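Antigen TpF1 (Treponema pallidum, PDB 2FJC) binds ferric iron as a Dps-family mini-ferritin with probable oxidoreductase activity on metal ions, and may also play a structural role in the outer membrane. Local coordinates at residues B[22-27]-B[87-92]. Sequence-based numbering, arbitrary orientation.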
ATOM      1  N   VAL B  22      -4.087 -12.904  32.475  1.00 31.41           N
ATOM      2  CA  VAL B  22      -4.646 -13.643  31.356  1.00 30.63           C
ATOM      3  C   VAL B  22      -6.126 -13.901  31.608  1.00 30.98           C
ATOM      4  O   VAL B  22      -6.966 -13.689  30.732  1.00 31.98           O
ATOM      5  CB  VAL B  22      -3.918 -14.987  31.160  1.00 28.04           C
ATOM      6  CG1 VAL B  22      -4.644 -15.824  30.134  1.00 25.36           C
ATOM      7  CG2 VAL B  22      -2.488 -14.730  30.719  1.00 25.61           C
ATOM      8  N   ALA B  23      -6.437 -14.349  32.816  1.00 29.88           N
ATOM      9  CA  ALA B  23      -7.804 -14.629  33.192  1.00 30.30           C
ATOM     10  C   ALA B  23      -8.675 -13.373  33.111  1.00 30.31           C
ATOM     11  O   ALA B  23      -9.764 -13.406  32.546  1.00 29.49           O
ATOM     12  CB  ALA B  23      -7.845 -15.207  34.594  1.00 31.74           C
ATOM     13  N   ASP B  24      -8.194 -12.266  33.666  1.00 29.99           N
ATOM     14  CA  ASP B  24      -8.954 -11.027  33.646  1.00 29.92           C
ATOM     15  C   ASP B  24      -9.138 -10.514  32.229  1.00 31.05           C
ATOM     16  O   ASP B  24     -10.225 -10.060  31.872  1.00 32.65           O
ATOM     17  CB  ASP B  24      -8.274  -9.951  34.507  1.00 30.31           C
ATOM     18  CG  ASP B  24      -8.395 -10.226  36.010  1.00 31.17           C
ATOM     19  OD1 ASP B  24      -9.297 -10.985  36.421  1.00 30.92           O
ATOM     20  OD2 ASP B  24      -7.599  -9.669  36.791  1.00 30.82           O
ATOM     21  N   LEU B  25      -8.081 -10.579  31.424  1.00 30.91           N
ATOM     22  CA  LEU B  25      -8.143 -10.131  30.040  1.00 30.52           C
ATOM     23  C   LEU B  25      -9.150 -10.991  29.286  1.00 30.54           C
ATOM     24  O   LEU B  25      -9.955 -10.475  28.508  1.00 29.04           O
ATOM     25  CB  LEU B  25      -6.768 -10.244  29.369  1.00 28.47           C
ATOM     26  CG  LEU B  25      -5.872  -9.002  29.259  1.00 29.86           C
ATOM     27  CD1 LEU B  25      -6.415  -7.835  30.060  1.00 30.43           C
ATOM     28  CD2 LEU B  25      -4.479  -9.367  29.724  1.00 28.06           C
ATOM     29  N   GLY B  26      -9.100 -12.299  29.528  1.00 29.93           N
ATOM     30  CA  GLY B  26     -10.018 -13.209  28.867  1.00 29.99           C
ATOM     31  C   GLY B  26     -11.455 -12.835  29.171  1.00 31.04           C
ATOM     32  O   GLY B  26     -12.296 -12.753  28.274  1.00 30.54           O
ATOM     33  N   VAL B  27     -11.737 -12.593  30.447  1.00 31.13           N
ATOM     34  CA  VAL B  27     -13.075 -12.223  30.871  1.00 31.77           C
ATOM     35  C   VAL B  27     -13.486 -10.873  30.274  1.00 30.94           C
ATOM     36  O   VAL B  27     -14.606 -10.710  29.805  1.00 31.00           O
ATOM     37  CB  VAL B  27     -13.164 -12.164  32.418  1.00 30.95           C
ATOM     38  CG1 VAL B  27     -14.486 -11.567  32.842  1.00 31.45           C
ATOM     39  CG2 VAL B  27     -13.029 -13.573  32.998  1.00 30.85           C
ATOM     40  N   SER B  87     -10.210 -14.966  37.601  1.00 35.67           N
ATOM     41  CA  SER B  87     -10.566 -13.580  37.350  1.00 35.82           C
ATOM     42  C   SER B  87     -11.177 -12.784  38.491  1.00 37.01           C
ATOM     43  O   SER B  87     -12.021 -13.280  39.234  1.00 37.25           O
ATOM     44  CB  SER B  87     -11.502 -13.492  36.146  1.00 34.37           C
ATOM     45  OG  SER B  87     -11.739 -12.142  35.799  1.00 33.02           O
ATOM     46  N   GLY B  88     -10.740 -11.534  38.602  1.00 36.93           N
ATOM     47  CA  GLY B  88     -11.260 -10.641  39.611  1.00 37.05           C
ATOM     48  C   GLY B  88     -12.254  -9.707  38.946  1.00 38.63           C
ATOM     49  O   GLY B  88     -12.723  -8.745  39.553  1.00 39.55           O
ATOM     50  N   ILE B  89     -12.570  -9.985  37.685  1.00 37.19           N
ATOM     51  CA  ILE B  89     -13.517  -9.168  36.946  1.00 37.23           C
ATOM     52  C   ILE B  89     -14.848  -9.896  36.803  1.00 37.26           C
ATOM     53  O   ILE B  89     -14.913 -11.040  36.342  1.00 36.45           O
ATOM     54  CB  ILE B  89     -12.986  -8.811  35.542  1.00 37.16           C
ATOM     55  CG1 ILE B  89     -11.781  -7.879  35.665  1.00 36.88           C
ATOM     56  CG2 ILE B  89     -14.075  -8.138  34.728  1.00 37.26           C
ATOM     57  CD1 ILE B  89     -11.189  -7.473  34.344  1.00 37.55           C
ATOM     58  N   ALA B  90     -15.914  -9.220  37.209  1.00 36.65           N
ATOM     59  CA  ALA B  90     -17.240  -9.799  37.131  1.00 36.53           C
ATOM     60  C   ALA B  90     -17.754  -9.730  35.697  1.00 37.13           C
ATOM     61  O   ALA B  90     -17.541  -8.736  34.991  1.00 35.52           O
ATOM     62  CB  ALA B  90     -18.186  -9.044  38.067  1.00 34.68           C
ATOM     63  N   GLU B  91     -18.428 -10.791  35.268  1.00 37.65           N
ATOM     64  CA  GLU B  91     -18.993 -10.831  33.929  1.00 39.41           C
ATOM     65  C   GLU B  91     -20.264  -9.988  33.885  1.00 40.73           C
ATOM     66  O   GLU B  91     -20.930  -9.807  34.900  1.00 41.22           O
ATOM     67  CB  GLU B  91     -19.304 -12.273  33.524  1.00 38.67           C
ATOM     68  CG  GLU B  91     -18.066 -13.148  33.417  1.00 38.24           C
ATOM     69  CD  GLU B  91     -18.283 -14.355  32.534  1.00 38.57           C
ATOM     70  OE1 GLU B  91     -19.111 -15.219  32.885  1.00 40.98           O
ATOM     71  OE2 GLU B  91     -17.626 -14.440  31.477  1.00 38.23           O
ATOM     72  N   GLU B  92     -20.580  -9.453  32.710  1.00 42.87           N
ATOM     73  CA  GLU B  92     -21.772  -8.642  32.532  1.00 44.05           C
ATOM     74  C   GLU B  92     -22.933  -9.596  32.300  1.00 45.99           C
ATOM     75  O   GLU B  92     -22.958 -10.329  31.315  1.00 44.87           O
ATOM     76  CB  GLU B  92     -21.616  -7.710  31.332  1.00 42.98           C
ATOM     77  CG  GLU B  92     -22.785  -6.781  31.147  1.00 43.61           C
ATOM     78  CD  GLU B  92     -23.052  -5.941  32.384  1.00 45.32           C
ATOM     79  OE1 GLU B  92     -22.283  -4.989  32.642  1.00 43.38           O
ATOM     80  OE2 GLU B  92     -24.026  -6.243  33.108  1.00 46.06           O
TER
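Asp24 and Ser87 bring the backbones of 22-27 and 87-92 closest, CA to CA 4.8 Å, and the two draw apart toward Val27 and Glu91 as the loop runs on beside helix 8-38. This is the Dps form of the ferritin-like four-helix bundle: the short helix 80-86, set in the connection between helices 44-71 and 99-127, ends just before Ser87, and the chain is fastened there to the first bundle helix. Both hydrogen bonds between the segments end on one carboxylate oxygen. Asp24 OD1 accepts Gly88 N at 2.7 Å on its syn lone pair and Ser87 OG at 2.8 Å on its anti lone pair, a double grip that would fix the rotation of the buried carboxylate; OD2 is bonded to Tyr112 OH of helix 99-127. Ser87 OG lies anti to its own backbone N (chi1 -174°) and also receives Ile89 N at 3.0 Å, an ST turn, so the hydroxyl links the carboxylate to the backbone of the loop. Beside this polar group the methyls pack. Val27 CG2 rests on the Ser87 side chain, 3.5 Å from its CB, while Val27 CG1 meets Ile89 CG2 at 3.9 Å, the two side chains running antiparallel alongside each other. Ile89 CD1 reaches back over Asp24, 3.8 Å from its CB, and Ile89 also packs on Tyr112. Val27 touches Met80 of a second subunit, whose Met80 N and Ala81 N bond the Glu91 carboxylate, so the contact reaches a subunit interface. Within the chain, the aliphatic part of Glu91 adds to the packing on Val27, its CG 4.0 Å from Val27 CG1.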